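Long-range contacts in putative lipoprotein (Bacteroides ovatus, PDB 3OQQ), which is a calcium-binding, probably extracellular putative lipoprotein of unknown function, built largely from antiparallel beta strands: residues A[174-179]-A[303-308]; A[60-65]-A[74-79]; A[406-411]-A[420-425]; A[90-95]-A[346-351]. All coordinates share one frame; numbering follows the deposited sequence.

Contact 1: residues A[174-179]-A[303-308]; sequences EELLLT and VRLIGK
Leu176 and Leu305 lie side by side on the buried face of two antiparallel strands, CD2 of Leu176 3.8 Å from CD1 of Leu305. Leu178 and Val303 continue that face. Strand 190-198 packs on Leu176, Leu178 and Leu305, strand 150-161 on Leu176 and Leu178, and helix 314-328 on Leu176. Glu174 OE2 forms a salt bridge with Arg316 and a hydrogen bond with His162. The two strands are antiparallel neighbours flanked by strands 150-161 and 205-215, their short axes approaching to 4.7 Å; Leu176 and Leu305 exchange two backbone bonds, as do Leu178 and Val303, and Gly307 N reaches Glu174 O at 2.8 Å. On the other face Glu175, Leu177 and Arg304 are partly exposed, while Ile306 stays buried. There the extended Arg304 chain turns its guanidinium side-on to the carboxylate of Glu175: NE gives a nearly straight bond (170°) to OE1 at 2.9 Å, NH2 one to OE2 at 2.8 Å. Both nitrogens come from above the carboxylate plane, 64° from that of the guanidinium. An alanine in place of Arg304 would probably leave the Glu175 carboxylate without its counter-charge and free to turn. Ile306 CD1 lies over one guanidinium face, toward its rim.

Contact 2: residues A[60-65]-A[74-79]; sequences VYMKYN and KEFALS
CG of Met62 is anti to the backbone N (chi1 -177°) and CG of Phe76 anti to the carbonyl carbon (chi1 -73°), and the two side chains slant across one another on one face of the hairpin. CB of Met62, a selenomethionine, comes to the edge of the Phe76 ring, 3.7 Å from CE2. Its selenium lies 4.9 Å from the ring centroid and 61° off the ring normal, an oblique Met-aromatic contact, and the bend at the end of the chain brings CE near CE2 and CZ as well. Farther along, Val60, on the same face as Phe76, meets Leu78 with CG1 and CG2, the two side chains crossing at about a right angle; CG1 is 3.9 Å from Leu78 CD1. On the other face Tyr61 and Glu75 lie side by side and point the same way. CG of Glu75 packs on Tyr61 CE2 at 3.7 Å, and Glu75 OE2 comes closer to the same carbon, at 3.3 Å. The tyrosine OH makes a weak bond to OE2 at 3.4 Å. Four backbone bonds, two between Val60 and Phe76 and two between Met62 and Lys74, hold the strands in antiparallel register. The hairpin of strands 59-65 and 71-80 lies between strand 23-26, which pairs with the first and packs on Val60 and Met62, and strand 96-104, which pairs with the second and supplies Val101 and Leu103 to Phe76.

Contact 3: residues A[406-411]-A[420-425]; sequences PDFTKW and QKWYEN
Trp422 carries the contact between the start of helix 408-413 and the loop that follows it. It meets Trp411 with its pyrrole ring and Phe408 with its benzene ring, both on one side of its plane; Tyr423 CB lies over the opposite face. Trp422 CB lies 3.8 Å from Asp407 CB, and CG is placed between the backbone N and the carbonyl carbon (chi1 62°). From there CD1 packs on Trp411 CG at 3.4 Å. NE1 sits 3.2 Å above the Trp411 ring plane, over its centre, with the two ring systems oblique to each other. CE2 is 3.8 Å from both Trp411 CE3 and Phe408 CD1. At the far end Trp422 CH2 comes to 3.5 Å from Phe408 CD1. Phe408 thus turns its edge to a face of Trp422 in an edge-to-face pair, planes 66° apart. At the polar end Asn425 ND2 bonds to Asp407 OD2 at 2.9 Å from above the carboxylate plane. A water accepts from Asp407 N and donates to the carbonyl oxygens of Trp422 and Asn425. The aromatic cluster extends beyond the two segments: Tyr405 meets Trp422 edge-to-face, Phe401 of helix 401-404 does so with Phe408, and Phe91, from the loop before strand 96-104, with Trp411.

Contact 4: residues A[90-95]-A[346-351]; sequences GFNFET and HMRGYA
A type II beta turn from Met347 to Tyr350, just after strand 343-346, meets the loop that leads into strand 96-104. Asn92 of that loop presents both ends of its amide to Arg348 in the turn. ND2 donates to the backbone oxygen of Arg348 at 2.9 Å, nearly in the amide plane but from above the plane of the receiving carbonyl. OD1 accepts from Arg348 NH1, also at 2.9 Å, with the donor tilted 29° from the carbonyl plane. The arginine chain is extended from CG to NE, and chi4 (-94°) turns CZ out of that line. Along the way CG passes 3.3 Å from Asn92 OD1. CD meets Phe93 CE2 at the edge of the ring, 3.7 Å away and near its plane. A water donates to both Asn92 O and Arg348 O, a second polar link between the loops, and lies at the edge of the Tyr350 ring. Gly349 has a positive phi (84°), and a side chain there would press on Asn92 ND2. An alanine in place of Asn92 would probably leave Arg348 NH1 without this acceptor, and Arg348 O with the water but without the ND2 donor. Two neutral oxygens, Ser377 OG and Asn92 OD1, take NE and NH1 of the arginine, which would probably fix the turn of the guanidinium and help stabilise its charge.

Overall arrangement
From the N terminus, contact 2 comes first, closing a short hairpin within the DUF4841 range. The chain then enters the loop 90-95, which opens contact 4; its partner, 346-351, arrives some 250 residues later. Contact 1 is nested inside that long excursion, pairing strands 173-184 and 298-307. Contact 3 follows in series, a local closure near the C terminus. No pair of contacts crosses. Contacts 1 and 2 lie in the same extended set of antiparallel strands, their centres 27 Å apart. Contacts 3 and 4 touch: Trp411 CZ2 lies 3.3 Å from Glu94 O, so the C-terminal aromatic cluster packs against the early loop that contact 4 ties to the turn after strand 343-346.

Contact 1: residues A[174-179]-A[303-308]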
# COMPACT_ATOMS: atom_id res chain seq x y z
N GLU A 174 6.18 -2.95 18.37
CA GLU A 174 5.92 -3.13 16.95
C GLU A 174 6.47 -1.94 16.23
O GLU A 174 6.56 -0.84 16.80
CB GLU A 174 4.42 -3.26 16.64
CG GLU A 174 3.70 -4.45 17.23
CD GLU A 174 3.60 -4.46 18.74
OE1 GLU A 174 3.07 -3.49 19.31
OE2 GLU A 174 4.08 -5.44 19.35
N GLU A 175 6.82 -2.15 14.99
CA GLU A 175 7.29 -1.13 14.08
C GLU A 175 6.51 -1.26 12.82
O GLU A 175 6.10 -2.35 12.46
CB GLU A 175 8.78 -1.29 13.79
CG GLU A 175 9.66 -0.45 14.68
CD GLU A 175 11.09 -0.44 14.21
OE1 GLU A 175 11.32 -0.39 12.98
OE2 GLU A 175 11.99 -0.47 15.09
N LEU A 176 6.31 -0.15 12.17
CA LEU A 176 5.64 -0.05 10.89
C LEU A 176 6.55 0.70 9.97
O LEU A 176 7.05 1.76 10.34
CB LEU A 176 4.29 0.67 11.05
CG LEU A 176 3.40 0.73 9.83
CD1 LEU A 176 2.01 0.45 10.21
CD2 LEU A 176 3.48 2.08 9.13
N LEU A 177 6.84 0.13 8.80
CA LEU A 177 7.59 0.79 7.76
C LEU A 177 6.69 0.90 6.53
O LEU A 177 6.28 -0.13 5.96
CB LEU A 177 8.92 0.07 7.43
CG LEU A 177 9.85 0.78 6.43
CD1 LEU A 177 10.46 2.03 7.06
CD2 LEU A 177 10.98 -0.16 5.99
N LEU A 178 6.36 2.15 6.14
CA LEU A 178 5.57 2.45 4.96
C LEU A 178 6.35 3.23 3.92
O LEU A 178 6.95 4.25 4.25
CB LEU A 178 4.30 3.25 5.32
CG LEU A 178 3.52 3.90 4.14
CD1 LEU A 178 2.69 2.90 3.38
CD2 LEU A 178 2.65 5.02 4.59
N THR A 179 6.29 2.79 2.66
CA THR A 179 6.81 3.58 1.56
C THR A 179 5.66 3.87 0.66
O THR A 179 4.75 3.05 0.54
CB THR A 179 8.01 2.97 0.81
OG1 THR A 179 7.69 1.71 0.24
CG2 THR A 179 9.27 2.92 1.65
N VAL A 303 8.01 6.29 5.87
CA VAL A 303 7.58 6.53 7.25
C VAL A 303 7.83 5.31 8.10
O VAL A 303 7.36 4.21 7.79
CB VAL A 303 6.09 6.96 7.33
CG1 VAL A 303 5.70 7.29 8.78
CG2 VAL A 303 5.78 8.14 6.41
N ARG A 304 8.57 5.51 9.18
CA ARG A 304 8.80 4.50 10.19
C ARG A 304 8.07 4.94 11.45
O ARG A 304 8.32 6.04 11.95
CB ARG A 304 10.31 4.31 10.43
CG ARG A 304 10.65 3.17 11.38
CD ARG A 304 12.13 3.13 11.59
NE ARG A 304 12.52 2.19 12.64
CZ ARG A 304 13.52 2.40 13.49
NH1 ARG A 304 14.21 3.53 13.44
NH2 ARG A 304 13.83 1.49 14.40
N LEU A 305 7.12 4.13 11.92
CA LEU A 305 6.39 4.43 13.15
C LEU A 305 6.77 3.39 14.19
O LEU A 305 6.57 2.20 13.95
CB LEU A 305 4.86 4.45 12.94
CG LEU A 305 4.34 5.31 11.80
CD1 LEU A 305 2.93 4.98 11.52
CD2 LEU A 305 4.44 6.80 12.11
N ILE A 306 7.37 3.83 15.31
CA ILE A 306 7.84 2.94 16.37
C ILE A 306 6.80 2.95 17.47
O ILE A 306 6.46 4.02 18.02
CB ILE A 306 9.27 3.32 16.87
CG1 ILE A 306 10.28 3.30 15.69
CG2 ILE A 306 9.77 2.37 17.97
CD1 ILE A 306 10.77 4.69 15.26
N GLY A 307 6.27 1.76 17.75
CA GLY A 307 5.24 1.59 18.76
C GLY A 307 5.72 1.85 20.18
O GLY A 307 6.90 1.64 20.48
N LYS A 308 4.80 2.32 21.05
CA LYS A 308 5.05 2.59 22.46
C LYS A 308 5.49 1.31 23.16
O LYS A 308 4.93 0.24 22.93
CB LYS A 308 3.79 3.13 23.16
CG LYS A 308 3.51 4.61 22.97
CD LYS A 308 3.91 5.43 24.18
CE LYS A 308 3.28 6.80 24.17
NZ LYS A 308 3.77 7.65 23.04
O HOH W 1 4.22 -1.24 20.17

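Contact 2: residues A[60-65]-A[74-79]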
# COMPACT_ATOMS: atom_id res chain seq x y z
N VAL A 60 0.40 -21.18 -0.84
CA VAL A 60 1.54 -20.33 -0.51
C VAL A 60 2.82 -21.19 -0.47
O VAL A 60 2.76 -22.43 -0.39
CB VAL A 60 1.37 -19.43 0.75
CG1 VAL A 60 0.32 -18.36 0.50
CG2 VAL A 60 1.03 -20.26 1.98
N TYR A 61 3.96 -20.51 -0.57
CA TYR A 61 5.26 -21.15 -0.65
C TYR A 61 6.15 -20.71 0.47
O TYR A 61 6.43 -19.52 0.62
CB TYR A 61 5.91 -20.85 -2.03
CG TYR A 61 5.00 -21.27 -3.17
CD1 TYR A 61 4.04 -20.40 -3.67
CD2 TYR A 61 5.05 -22.55 -3.69
CE1 TYR A 61 3.15 -20.80 -4.67
CE2 TYR A 61 4.17 -22.97 -4.68
CZ TYR A 61 3.22 -22.08 -5.18
OH TYR A 61 2.37 -22.46 -6.18
N MSE A 62 6.59 -21.68 1.25
CA MSE A 62 7.48 -21.45 2.38
C MSE A 62 8.91 -21.76 1.94
O MSE A 62 9.21 -22.90 1.58
CB MSE A 62 7.06 -22.33 3.57
CG MSE A 62 7.89 -22.11 4.83
SE MSE A 62 7.49 -23.40 6.23
CE MSE A 62 8.44 -24.85 5.53
N LYS A 63 9.78 -20.73 1.94
CA LYS A 63 11.19 -20.92 1.63
C LYS A 63 11.91 -21.14 2.95
O LYS A 63 11.65 -20.41 3.93
CB LYS A 63 11.79 -19.77 0.82
CG LYS A 63 11.18 -19.69 -0.59
CD LYS A 63 12.18 -19.46 -1.72
CE LYS A 63 11.42 -19.33 -3.02
NZ LYS A 63 11.90 -20.24 -4.09
N TYR A 64 12.77 -22.17 3.00
CA TYR A 64 13.48 -22.47 4.24
C TYR A 64 14.91 -22.94 3.98
O TYR A 64 15.22 -23.48 2.91
CB TYR A 64 12.70 -23.53 5.05
CG TYR A 64 12.69 -24.93 4.44
CD1 TYR A 64 11.68 -25.32 3.57
CD2 TYR A 64 13.63 -25.89 4.83
CE1 TYR A 64 11.63 -26.62 3.06
CE2 TYR A 64 13.59 -27.18 4.33
CZ TYR A 64 12.58 -27.55 3.45
OH TYR A 64 12.54 -28.82 2.95
N ASN A 65 15.77 -22.76 4.99
CA ASN A 65 17.16 -23.18 5.00
C ASN A 65 17.24 -24.63 5.37
O ASN A 65 16.64 -25.05 6.37
CB ASN A 65 17.98 -22.33 5.99
CG ASN A 65 17.96 -20.87 5.64
OD1 ASN A 65 18.17 -20.50 4.49
ND2 ASN A 65 17.67 -20.01 6.59
N LYS A 74 8.59 -25.32 0.25
CA LYS A 74 7.49 -26.24 0.50
C LYS A 74 6.17 -25.51 0.24
O LYS A 74 5.97 -24.39 0.71
CB LYS A 74 7.50 -26.87 1.90
CG LYS A 74 6.55 -28.06 1.95
CD LYS A 74 6.32 -28.65 3.32
CE LYS A 74 5.26 -29.73 3.23
NZ LYS A 74 5.06 -30.41 4.53
N GLU A 75 5.30 -26.15 -0.53
CA GLU A 75 3.99 -25.64 -0.90
C GLU A 75 2.97 -25.96 0.20
O GLU A 75 2.94 -27.07 0.73
CB GLU A 75 3.58 -26.28 -2.23
CG GLU A 75 2.38 -25.66 -2.93
CD GLU A 75 2.09 -26.32 -4.26
OE1 GLU A 75 1.56 -27.46 -4.26
OE2 GLU A 75 2.39 -25.71 -5.31
N PHE A 76 2.13 -24.97 0.53
CA PHE A 76 1.07 -25.09 1.53
C PHE A 76 -0.26 -24.61 0.99
O PHE A 76 -0.33 -23.53 0.39
CB PHE A 76 1.42 -24.31 2.80
CG PHE A 76 2.49 -24.95 3.64
CD1 PHE A 76 2.18 -25.91 4.59
CD2 PHE A 76 3.83 -24.61 3.47
CE1 PHE A 76 3.17 -26.51 5.36
CE2 PHE A 76 4.82 -25.19 4.25
CZ PHE A 76 4.49 -26.13 5.19
N ALA A 77 -1.31 -25.40 1.21
CA ALA A 77 -2.66 -25.05 0.80
C ALA A 77 -3.22 -24.00 1.75
O ALA A 77 -2.86 -23.99 2.93
CB ALA A 77 -3.55 -26.30 0.80
N LEU A 78 -4.06 -23.09 1.23
CA LEU A 78 -4.69 -22.06 2.05
C LEU A 78 -6.10 -22.49 2.46
O LEU A 78 -6.78 -23.21 1.71
CB LEU A 78 -4.74 -20.71 1.31
CG LEU A 78 -3.39 -19.98 1.16
CD1 LEU A 78 -3.52 -18.79 0.25
CD2 LEU A 78 -2.83 -19.57 2.51
N SER A 79 -6.53 -22.07 3.65
CA SER A 79 -7.86 -22.32 4.20
C SER A 79 -8.64 -20.98 4.32
O SER A 79 -8.01 -19.95 4.58
CB SER A 79 -7.79 -23.02 5.56
OG SER A 79 -6.88 -24.11 5.57

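Contact 3: residues A[406-411]-A[420-425]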
# COMPACT_ATOMS: atom_id res chain seq x y z
N PRO A 406 -8.70 -5.74 -20.78
CA PRO A 406 -9.96 -6.26 -21.37
C PRO A 406 -10.79 -7.20 -20.48
O PRO A 406 -11.95 -7.44 -20.80
CB PRO A 406 -9.49 -7.01 -22.63
CG PRO A 406 -8.14 -6.44 -22.94
CD PRO A 406 -7.53 -6.12 -21.60
N ASP A 407 -10.21 -7.76 -19.41
CA ASP A 407 -10.98 -8.63 -18.50
C ASP A 407 -11.49 -7.89 -17.25
O ASP A 407 -12.15 -8.50 -16.41
CB ASP A 407 -10.13 -9.83 -18.10
CG ASP A 407 -9.87 -10.75 -19.27
OD1 ASP A 407 -10.69 -10.77 -20.21
OD2 ASP A 407 -8.85 -11.44 -19.24
N PHE A 408 -11.19 -6.57 -17.13
CA PHE A 408 -11.59 -5.75 -15.98
C PHE A 408 -13.11 -5.76 -15.76
O PHE A 408 -13.55 -6.08 -14.66
CB PHE A 408 -11.09 -4.29 -16.10
CG PHE A 408 -11.41 -3.39 -14.92
CD1 PHE A 408 -10.83 -3.60 -13.67
CD2 PHE A 408 -12.27 -2.30 -15.06
CE1 PHE A 408 -11.10 -2.76 -12.60
CE2 PHE A 408 -12.52 -1.45 -13.99
CZ PHE A 408 -11.93 -1.67 -12.77
N THR A 409 -13.92 -5.40 -16.80
CA THR A 409 -15.39 -5.31 -16.61
C THR A 409 -15.98 -6.68 -16.28
O THR A 409 -16.94 -6.73 -15.51
CB THR A 409 -16.12 -4.65 -17.78
OG1 THR A 409 -16.04 -5.51 -18.90
CG2 THR A 409 -15.55 -3.27 -18.12
N LYS A 410 -15.37 -7.77 -16.78
CA LYS A 410 -15.81 -9.14 -16.46
C LYS A 410 -15.72 -9.39 -14.95
O LYS A 410 -16.64 -9.95 -14.37
CB LYS A 410 -15.01 -10.19 -17.24
CG LYS A 410 -15.46 -10.37 -18.68
CD LYS A 410 -14.52 -11.29 -19.44
CE LYS A 410 -14.92 -11.43 -20.88
NZ LYS A 410 -13.87 -12.13 -21.68
N TRP A 411 -14.62 -8.96 -14.33
CA TRP A 411 -14.40 -9.04 -12.89
C TRP A 411 -15.36 -8.09 -12.15
O TRP A 411 -16.00 -8.51 -11.18
CB TRP A 411 -12.95 -8.70 -12.59
CG TRP A 411 -12.60 -8.64 -11.13
CD1 TRP A 411 -12.36 -9.71 -10.31
CD2 TRP A 411 -12.25 -7.47 -10.38
NE1 TRP A 411 -11.97 -9.27 -9.07
CE2 TRP A 411 -11.87 -7.90 -9.09
CE3 TRP A 411 -12.18 -6.10 -10.69
CZ2 TRP A 411 -11.45 -7.00 -8.10
CZ3 TRP A 411 -11.74 -5.22 -9.72
CH2 TRP A 411 -11.39 -5.67 -8.44
N GLN A 420 -10.40 -13.14 -11.76
CA GLN A 420 -9.78 -12.60 -10.55
C GLN A 420 -8.37 -12.15 -10.83
O GLN A 420 -7.87 -11.27 -10.15
CB GLN A 420 -9.83 -13.63 -9.42
CG GLN A 420 -11.21 -13.63 -8.76
CD GLN A 420 -11.51 -14.80 -7.89
OE1 GLN A 420 -10.63 -15.44 -7.32
NE2 GLN A 420 -12.79 -15.09 -7.74
N LYS A 421 -7.75 -12.69 -11.88
CA LYS A 421 -6.40 -12.31 -12.33
C LYS A 421 -6.49 -11.43 -13.59
O LYS A 421 -5.60 -11.46 -14.43
CB LYS A 421 -5.53 -13.55 -12.57
CG LYS A 421 -5.02 -14.19 -11.28
CD LYS A 421 -4.70 -15.65 -11.55
CE LYS A 421 -3.40 -16.14 -10.99
NZ LYS A 421 -3.23 -17.61 -11.22
N TRP A 422 -7.52 -10.59 -13.67
CA TRP A 422 -7.74 -9.68 -14.79
C TRP A 422 -6.55 -8.76 -15.04
O TRP A 422 -6.31 -8.42 -16.20
CB TRP A 422 -9.01 -8.84 -14.57
CG TRP A 422 -8.94 -7.95 -13.37
CD1 TRP A 422 -9.36 -8.25 -12.11
CD2 TRP A 422 -8.39 -6.63 -13.31
NE1 TRP A 422 -9.15 -7.18 -11.28
CE2 TRP A 422 -8.57 -6.16 -11.99
CE3 TRP A 422 -7.80 -5.77 -14.26
CZ2 TRP A 422 -8.11 -4.90 -11.57
CZ3 TRP A 422 -7.31 -4.54 -13.84
CH2 TRP A 422 -7.51 -4.09 -12.52
N TYR A 423 -5.84 -8.34 -13.94
CA TYR A 423 -4.70 -7.40 -13.94
C TYR A 423 -3.47 -7.99 -14.64
O TYR A 423 -2.59 -7.23 -15.04
CB TYR A 423 -4.33 -6.98 -12.51
CG TYR A 423 -4.30 -8.14 -11.53
CD1 TYR A 423 -3.24 -9.03 -11.50
CD2 TYR A 423 -5.34 -8.33 -10.62
CE1 TYR A 423 -3.23 -10.12 -10.63
CE2 TYR A 423 -5.32 -9.39 -9.72
CZ TYR A 423 -4.27 -10.30 -9.74
OH TYR A 423 -4.25 -11.36 -8.87
N GLU A 424 -3.42 -9.33 -14.80
CA GLU A 424 -2.36 -10.02 -15.51
C GLU A 424 -2.57 -9.89 -17.04
O GLU A 424 -1.63 -10.12 -17.81
CB GLU A 424 -2.32 -11.52 -15.12
CG GLU A 424 -1.82 -11.78 -13.71
CD GLU A 424 -1.56 -13.22 -13.29
OE1 GLU A 424 -1.89 -14.15 -14.05
OE2 GLU A 424 -1.06 -13.40 -12.16
N ASN A 425 -3.79 -9.54 -17.48
CA ASN A 425 -4.07 -9.44 -18.91
C ASN A 425 -4.09 -7.98 -19.36
O ASN A 425 -5.16 -7.40 -19.54
CB ASN A 425 -5.38 -10.18 -19.29
CG ASN A 425 -5.72 -10.15 -20.78
OD1 ASN A 425 -4.85 -10.01 -21.65
ND2 ASN A 425 -6.98 -10.29 -21.11
O HOH W 2 -7.68 -7.50 -18.28

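Contact 4: residues A[90-95]-A[346-351]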
# COMPACT_ATOMS: atom_id res chain seq x y z
N GLY A 90 -20.26 -7.24 1.07
CA GLY A 90 -20.31 -7.54 -0.36
C GLY A 90 -19.06 -7.13 -1.12
O GLY A 90 -18.09 -6.63 -0.52
N PHE A 91 -19.05 -7.32 -2.45
CA PHE A 91 -17.87 -6.99 -3.25
C PHE A 91 -17.57 -5.49 -3.21
O PHE A 91 -18.47 -4.68 -3.34
CB PHE A 91 -18.05 -7.44 -4.71
CG PHE A 91 -16.97 -6.97 -5.68
CD1 PHE A 91 -15.72 -7.58 -5.70
CD2 PHE A 91 -17.25 -5.98 -6.62
CE1 PHE A 91 -14.76 -7.21 -6.65
CE2 PHE A 91 -16.30 -5.63 -7.59
CZ PHE A 91 -15.06 -6.24 -7.59
N ASN A 92 -16.28 -5.14 -3.06
CA ASN A 92 -15.88 -3.74 -3.03
C ASN A 92 -14.50 -3.52 -3.68
O ASN A 92 -13.66 -2.81 -3.14
CB ASN A 92 -15.94 -3.19 -1.58
CG ASN A 92 -15.84 -1.70 -1.51
OD1 ASN A 92 -16.55 -0.96 -2.21
ND2 ASN A 92 -14.89 -1.24 -0.70
N PHE A 93 -14.30 -4.12 -4.86
CA PHE A 93 -13.10 -4.03 -5.70
C PHE A 93 -11.79 -4.55 -5.04
O PHE A 93 -10.70 -4.20 -5.49
CB PHE A 93 -12.90 -2.58 -6.24
CG PHE A 93 -14.10 -2.09 -7.00
CD1 PHE A 93 -14.31 -2.46 -8.33
CD2 PHE A 93 -15.06 -1.28 -6.38
CE1 PHE A 93 -15.46 -2.06 -9.01
CE2 PHE A 93 -16.19 -0.85 -7.07
CZ PHE A 93 -16.39 -1.24 -8.38
N GLU A 94 -11.89 -5.44 -4.05
CA GLU A 94 -10.72 -6.04 -3.37
C GLU A 94 -10.01 -6.99 -4.33
O GLU A 94 -10.69 -7.82 -4.95
CB GLU A 94 -11.16 -6.85 -2.12
CG GLU A 94 -11.90 -6.07 -1.04
CD GLU A 94 -13.41 -6.06 -1.14
OE1 GLU A 94 -13.97 -6.49 -2.18
OE2 GLU A 94 -14.04 -5.57 -0.18
N THR A 95 -8.68 -6.90 -4.44
CA THR A 95 -7.90 -7.85 -5.26
C THR A 95 -7.20 -8.81 -4.30
O THR A 95 -6.36 -9.61 -4.71
CB THR A 95 -6.92 -7.17 -6.20
OG1 THR A 95 -6.09 -6.27 -5.46
CG2 THR A 95 -7.61 -6.47 -7.35
N HIS A 346 -11.28 9.35 -1.89
CA HIS A 346 -10.91 8.03 -1.37
C HIS A 346 -11.51 6.98 -2.31
O HIS A 346 -12.33 7.31 -3.17
CB HIS A 346 -11.44 7.86 0.08
CG HIS A 346 -10.80 8.79 1.08
ND1 HIS A 346 -9.99 8.30 2.06
CD2 HIS A 346 -10.90 10.13 1.21
CE1 HIS A 346 -9.62 9.35 2.78
NE2 HIS A 346 -10.13 10.48 2.29
N MSE A 347 -11.16 5.70 -2.11
CA MSE A 347 -11.77 4.62 -2.90
C MSE A 347 -13.18 4.32 -2.36
O MSE A 347 -13.51 4.74 -1.26
CB MSE A 347 -10.91 3.36 -2.86
CG MSE A 347 -9.49 3.60 -3.37
SE MSE A 347 -8.40 2.02 -3.45
CE MSE A 347 -8.20 1.71 -1.56
N ARG A 348 -14.00 3.59 -3.14
CA ARG A 348 -15.36 3.23 -2.73
C ARG A 348 -15.38 2.57 -1.35
O ARG A 348 -14.61 1.64 -1.10
CB ARG A 348 -15.98 2.29 -3.77
CG ARG A 348 -17.42 1.97 -3.48
CD ARG A 348 -18.02 1.02 -4.50
NE ARG A 348 -19.46 0.90 -4.30
CZ ARG A 348 -20.05 -0.03 -3.56
NH1 ARG A 348 -19.33 -0.96 -2.94
NH2 ARG A 348 -21.37 -0.06 -3.44
N GLY A 349 -16.28 3.07 -0.49
CA GLY A 349 -16.50 2.53 0.84
C GLY A 349 -15.54 3.05 1.89
O GLY A 349 -15.64 2.64 3.04
N TYR A 350 -14.60 3.93 1.51
CA TYR A 350 -13.60 4.49 2.44
C TYR A 350 -13.97 5.91 2.83
O TYR A 350 -14.31 6.73 1.97
CB TYR A 350 -12.19 4.44 1.81
CG TYR A 350 -11.62 3.04 1.71
CD1 TYR A 350 -11.92 2.21 0.63
CD2 TYR A 350 -10.75 2.55 2.69
CE1 TYR A 350 -11.34 0.95 0.50
CE2 TYR A 350 -10.18 1.28 2.58
CZ TYR A 350 -10.47 0.49 1.48
OH TYR A 350 -9.90 -0.76 1.39
N ALA A 351 -13.90 6.18 4.13
CA ALA A 351 -14.29 7.44 4.75
C ALA A 351 -13.36 8.61 4.44
O ALA A 351 -12.13 8.43 4.37
CB ALA A 351 -14.37 7.28 6.27
O HOH W 3 -13.26 0.01 -2.75